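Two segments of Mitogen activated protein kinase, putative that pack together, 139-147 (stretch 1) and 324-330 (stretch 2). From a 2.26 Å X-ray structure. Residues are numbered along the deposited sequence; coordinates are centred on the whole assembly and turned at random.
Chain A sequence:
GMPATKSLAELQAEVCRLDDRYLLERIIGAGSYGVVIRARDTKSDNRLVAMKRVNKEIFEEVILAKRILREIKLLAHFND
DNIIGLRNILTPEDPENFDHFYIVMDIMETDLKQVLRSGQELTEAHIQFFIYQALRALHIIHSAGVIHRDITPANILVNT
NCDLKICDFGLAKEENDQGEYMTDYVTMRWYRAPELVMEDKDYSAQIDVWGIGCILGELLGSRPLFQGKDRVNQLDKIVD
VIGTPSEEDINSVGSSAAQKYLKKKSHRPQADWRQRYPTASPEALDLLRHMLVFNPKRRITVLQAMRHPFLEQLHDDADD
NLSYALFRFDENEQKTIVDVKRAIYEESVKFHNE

Stretch 1, residues 139-147: HIIHSAGVI
Stretch 2 (324-330) YALFRFD

Residues 139-147 and 324-330 lie far apart in one chain and pack together, burying 353 Å² in all, both sides summed. Stretch 1 carries the last turns of a helix that begins earlier and ends at Ser143. A short turn follows, then a strand at Val146 and Ile147. Stretch 2 has no regular helix or strand. From Ala325 to Phe329 its phi values run from -73° to -94° and its psi values from 118° to 149°, so the chain is extended. The register is set by Ala144 and Leu326, whose CA atoms lie 4.2 Å apart.

Tyr324 and Ala144 have the most surface covered by the opposite stretch, 63 and 62 Å².

Ala144 is the centre of the contact. Its phi/psi is -84/4. Its carbonyl supplies the one hydrogen bond between the stretches: Phe327 N donates to Ala144 O at 2.9 Å, with an angle of 161° at the hydrogen. The bond is of normal length and nearly straight. Ala144 O also lies 3.7 Å from Leu326 CA. The methyl points sideways, and Ala144 CB comes within 3.3 Å of Ala325 O. The same Ala325 carbonyl receives a CA-H...O contact, with Ala144 CA 3.5 Å from Ala325 O and an angle of 127° at the hydrogen. Ala325 itself turns its CB away.

Gly145 follows the helix in the turn. It is the first residue to leave helical phi/psi, at 80/24, and positive phi favours glycine. Two bonds back into the last turn complete a Schellman motif: Gly145 N to His142 O at 3.0 Å and Val146 N to Ile141 O at 3.1 Å. An ideal CB on Gly145 would point toward stretch 2 and lie 3.2 Å from Leu326 CD1, which is tight. Gly145 CA stands 4.4 Å from Leu326 CD1. Leu326 has chi1 t and chi2 of 99°, between wells; its CB points sideways, but the end of the side chain comes nearer.

Tyr324 directs its CB toward the helix end. The side chain is not modelled beyond CB. Tyr324 CB lies 3.5 Å from Ser143 OG, 4.0 Å from Ile140 O and 4.2 Å from Ile140 CG2. Ser143 is in rotamer p, and Ser143 OG donates back to Ile140 O at 2.6 Å. This hydroxyl therefore bonds within its own helix while packing against Tyr324. Ile140 is m, t.

Val146 joins two phenylalanines. Its phi/psi is -121/137 and its chi1 is t. Val146 CG2 is 3.7 Å from Phe327 CB and also 3.7 Å from Phe329 CZ. Phe327 has chi1 t and chi2 82°; its CB points toward stretch 1, but the end of its side chain leads away. Phe329 has chi1 m and chi2 -95°, and its CB also points toward stretch 1. Gly145 O sits at the edge of the Phe329 ring, near its plane, 3.7 Å from Phe329 CE2. Arg328, between the two phenylalanines, turns its CB away and makes no contact with stretch 1.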

ATOM      1  N   HIS A 139      -5.924 -10.925  -0.047  1.00 23.76           N
ATOM      2  CA  HIS A 139      -6.212 -12.259   0.468  1.00 31.11           C
ATOM      3  C   HIS A 139      -4.962 -13.130   0.426  1.00 30.22           C
ATOM      4  O   HIS A 139      -4.703 -13.909   1.341  1.00 25.79           O
ATOM      5  CB  HIS A 139      -7.341 -12.915  -0.329  1.00 35.74           C
ATOM      6  CG  HIS A 139      -7.692 -14.291   0.142  1.00 32.67           C
ATOM      7  ND1 HIS A 139      -7.480 -15.417  -0.622  1.00 36.47           N
ATOM      8  CD2 HIS A 139      -8.237 -14.722   1.305  1.00 44.10           C
ATOM      9  CE1 HIS A 139      -7.882 -16.483   0.047  1.00 43.16           C
ATOM     10  NE2 HIS A 139      -8.345 -16.089   1.219  1.00 46.25           N
ATOM     11  N   ILE A 140      -4.190 -12.980  -0.644  1.00 29.73           N
ATOM     12  CA  ILE A 140      -2.947 -13.722  -0.817  1.00 34.59           C
ATOM     13  C   ILE A 140      -1.889 -13.271   0.185  1.00 20.53           C
ATOM     14  O   ILE A 140      -1.235 -14.097   0.825  1.00 21.31           O
ATOM     15  CB  ILE A 140      -2.411 -13.560  -2.249  1.00 32.76           C
ATOM     16  CG1 ILE A 140      -3.323 -14.305  -3.226  1.00 22.02           C
ATOM     17  CG2 ILE A 140      -0.981 -14.072  -2.350  1.00 25.71           C
ATOM     18  CD1 ILE A 140      -3.329 -13.732  -4.618  1.00 21.99           C
ATOM     19  N   ILE A 141      -1.735 -11.959   0.320  1.00 24.42           N
ATOM     20  CA  ILE A 141      -0.785 -11.382   1.265  1.00 20.03           C
ATOM     21  C   ILE A 141      -1.130 -11.766   2.705  1.00 21.10           C
ATOM     22  O   ILE A 141      -0.253 -12.147   3.481  1.00 19.47           O
ATOM     23  CB  ILE A 141      -0.742  -9.845   1.141  1.00 24.36           C
ATOM     24  CG1 ILE A 141      -0.297  -9.439  -0.266  1.00 18.22           C
ATOM     25  CG2 ILE A 141       0.186  -9.246   2.188  1.00 17.70           C
ATOM     26  CD1 ILE A 141      -0.527  -7.977  -0.583  1.00 17.34           C
ATOM     27  N   HIS A 142      -2.411 -11.677   3.050  1.00 22.46           N
ATOM     28  CA  HIS A 142      -2.871 -12.000   4.398  1.00 21.12           C
ATOM     29  C   HIS A 142      -2.747 -13.490   4.707  1.00 25.01           C
ATOM     30  O   HIS A 142      -2.491 -13.875   5.847  1.00 25.69           O
ATOM     31  CB  HIS A 142      -4.322 -11.551   4.589  1.00 17.82           C
ATOM     32  CG  HIS A 142      -4.502 -10.066   4.574  1.00 16.73           C
ATOM     33  ND1 HIS A 142      -5.742  -9.467   4.534  1.00 17.47           N
ATOM     34  CD2 HIS A 142      -3.598  -9.058   4.590  1.00 16.23           C
ATOM     35  CE1 HIS A 142      -5.595  -8.154   4.528  1.00 15.42           C
ATOM     36  NE2 HIS A 142      -4.303  -7.880   4.562  1.00 15.67           N
ATOM     37  N   SER A 143      -2.932 -14.325   3.689  1.00 20.55           N
ATOM     38  CA  SER A 143      -2.819 -15.769   3.863  1.00 28.21           C
ATOM     39  C   SER A 143      -1.373 -16.166   4.141  1.00 28.23           C
ATOM     40  O   SER A 143      -1.108 -17.200   4.755  1.00 30.10           O
ATOM     41  CB  SER A 143      -3.341 -16.507   2.630  1.00 34.95           C
ATOM     42  OG  SER A 143      -2.549 -16.217   1.492  1.00 50.42           O
ATOM     43  N   ALA A 144      -0.441 -15.335   3.685  1.00 29.87           N
ATOM     44  CA  ALA A 144       0.978 -15.568   3.919  1.00 30.70           C
ATOM     45  C   ALA A 144       1.402 -15.043   5.287  1.00 23.79           C
ATOM     46  O   ALA A 144       2.582 -15.080   5.638  1.00 27.89           O
ATOM     47  CB  ALA A 144       1.809 -14.923   2.820  1.00 23.00           C
ATOM     48  N   GLY A 145       0.433 -14.553   6.056  1.00 23.27           N
ATOM     49  CA  GLY A 145       0.688 -14.060   7.399  1.00 21.14           C
ATOM     50  C   GLY A 145       1.262 -12.658   7.413  1.00 25.91           C
ATOM     51  O   GLY A 145       1.927 -12.257   8.369  1.00 20.01           O
ATOM     52  N   VAL A 146       0.997 -11.905   6.350  1.00 19.42           N
ATOM     53  CA  VAL A 146       1.562 -10.571   6.200  1.00 22.35           C
ATOM     54  C   VAL A 146       0.481  -9.499   6.086  1.00 28.70           C
ATOM     55  O   VAL A 146      -0.516  -9.677   5.386  1.00 37.37           O
ATOM     56  CB  VAL A 146       2.481 -10.492   4.961  1.00 20.12           C
ATOM     57  CG1 VAL A 146       3.161  -9.133   4.885  1.00 18.39           C
ATOM     58  CG2 VAL A 146       3.517 -11.606   4.994  1.00 24.36           C
ATOM     59  N   ILE A 147       0.687  -8.388   6.786  1.00 19.57           N
ATOM     60  CA  ILE A 147      -0.186  -7.226   6.678  1.00 19.95           C
ATOM     61  C   ILE A 147       0.538  -6.126   5.908  1.00 28.44           C
ATOM     62  O   ILE A 147       1.689  -5.813   6.206  1.00 29.86           O
ATOM     63  CB  ILE A 147      -0.610  -6.705   8.065  1.00 15.30           C
ATOM     64  CG1 ILE A 147      -1.394  -7.781   8.819  1.00 17.90           C
ATOM     65  CG2 ILE A 147      -1.436  -5.434   7.934  1.00 25.26           C
ATOM     66  CD1 ILE A 147      -1.720  -7.412  10.249  1.00 21.45           C
ATOM     67  N   TYR A 324      -1.735 -19.422   0.125  1.00 53.95           N
ATOM     68  CA  TYR A 324      -0.321 -19.205  -0.157  1.00 57.59           C
ATOM     69  C   TYR A 324       0.554 -19.698   0.991  1.00 57.54           C
ATOM     70  O   TYR A 324       0.067 -19.941   2.095  1.00 57.62           O
ATOM     71  CB  TYR A 324      -0.049 -17.724  -0.426  1.00 60.26           C
ATOM     72  N   ALA A 325       1.848 -19.845   0.721  1.00 50.44           N
ATOM     73  CA  ALA A 325       2.795 -20.293   1.735  1.00 34.90           C
ATOM     74  C   ALA A 325       3.071 -19.187   2.746  1.00 39.13           C
ATOM     75  O   ALA A 325       3.039 -18.002   2.411  1.00 38.84           O
ATOM     76  CB  ALA A 325       4.089 -20.755   1.087  1.00 32.15           C
ATOM     77  N   LEU A 326       3.346 -19.581   3.986  1.00 38.88           N
ATOM     78  CA  LEU A 326       3.597 -18.625   5.057  1.00 37.78           C
ATOM     79  C   LEU A 326       4.961 -17.960   4.906  1.00 32.63           C
ATOM     80  O   LEU A 326       5.980 -18.636   4.775  1.00 39.22           O
ATOM     81  CB  LEU A 326       3.505 -19.314   6.419  1.00 40.93           C
ATOM     82  CG  LEU A 326       3.479 -18.400   7.645  1.00 49.49           C
ATOM     83  CD1 LEU A 326       2.052 -18.198   8.131  1.00 54.93           C
ATOM     84  CD2 LEU A 326       4.358 -18.954   8.757  1.00 54.25           C
ATOM     85  N   PHE A 327       4.971 -16.631   4.923  1.00 32.53           N
ATOM     86  CA  PHE A 327       6.217 -15.875   4.886  1.00 34.85           C
ATOM     87  C   PHE A 327       6.913 -15.958   6.241  1.00 37.21           C
ATOM     88  O   PHE A 327       6.308 -15.670   7.273  1.00 43.32           O
ATOM     89  CB  PHE A 327       5.951 -14.416   4.507  1.00 29.67           C
ATOM     90  CG  PHE A 327       7.188 -13.563   4.451  1.00 29.54           C
ATOM     91  CD1 PHE A 327       7.995 -13.562   3.325  1.00 27.18           C
ATOM     92  CD2 PHE A 327       7.536 -12.752   5.518  1.00 32.49           C
ATOM     93  CE1 PHE A 327       9.130 -12.775   3.269  1.00 26.56           C
ATOM     94  CE2 PHE A 327       8.670 -11.963   5.468  1.00 29.12           C
ATOM     95  CZ  PHE A 327       9.468 -11.975   4.342  1.00 32.28           C
ATOM     96  N   ARG A 328       8.180 -16.357   6.238  1.00 41.40           N
ATOM     97  CA  ARG A 328       8.923 -16.496   7.487  1.00 53.85           C
ATOM     98  C   ARG A 328       9.713 -15.234   7.823  1.00 55.23           C
ATOM     99  O   ARG A 328      10.606 -14.828   7.078  1.00 56.50           O
ATOM    100  CB  ARG A 328       9.862 -17.701   7.426  1.00 58.52           C
ATOM    101  CG  ARG A 328      10.722 -17.864   8.671  1.00 60.17           C
ATOM    102  CD  ARG A 328      11.488 -19.174   8.658  1.00 62.68           C
ATOM    103  NE  ARG A 328      11.508 -19.787   7.334  1.00 70.37           N
ATOM    104  CZ  ARG A 328      12.216 -20.867   7.022  1.00 77.11           C
ATOM    105  NH1 ARG A 328      12.972 -21.454   7.940  1.00 75.12           N
ATOM    106  NH2 ARG A 328      12.173 -21.358   5.791  1.00 79.54           N
ATOM    107  N   PHE A 329       9.375 -14.625   8.956  1.00 53.24           N
ATOM    108  CA  PHE A 329      10.041 -13.412   9.420  1.00 52.17           C
ATOM    109  C   PHE A 329      11.243 -13.726  10.306  1.00 67.62           C
ATOM    110  O   PHE A 329      11.093 -14.313  11.376  1.00 66.72           O
ATOM    111  CB  PHE A 329       9.067 -12.525  10.202  1.00 40.15           C
ATOM    112  CG  PHE A 329       7.870 -12.077   9.411  1.00 31.53           C
ATOM    113  CD1 PHE A 329       7.870 -10.852   8.763  1.00 28.57           C
ATOM    114  CD2 PHE A 329       6.736 -12.869   9.335  1.00 33.20           C
ATOM    115  CE1 PHE A 329       6.765 -10.432   8.042  1.00 31.98           C
ATOM    116  CE2 PHE A 329       5.629 -12.456   8.616  1.00 34.63           C
ATOM    117  CZ  PHE A 329       5.644 -11.236   7.970  1.00 33.88           C
ATOM    118  N   ASP A 330      12.431 -13.325   9.860  1.00 73.99           N
ATOM    119  CA  ASP A 330      13.637 -13.417  10.679  1.00 87.93           C
ATOM    120  C   ASP A 330      14.670 -12.385  10.239  1.00 89.58           C
ATOM    121  O   ASP A 330      14.507 -11.189  10.478  1.00 91.69           O
ATOM    122  CB  ASP A 330      14.243 -14.822  10.620  1.00 93.90           C
ATOM    123  CG  ASP A 330      13.615 -15.771  11.623  1.00 99.87           C
ATOM    124  OD1 ASP A 330      13.847 -15.592  12.838  1.00 98.70           O
ATOM    125  OD2 ASP A 330      12.891 -16.697  11.198  1.00102.43           O
TER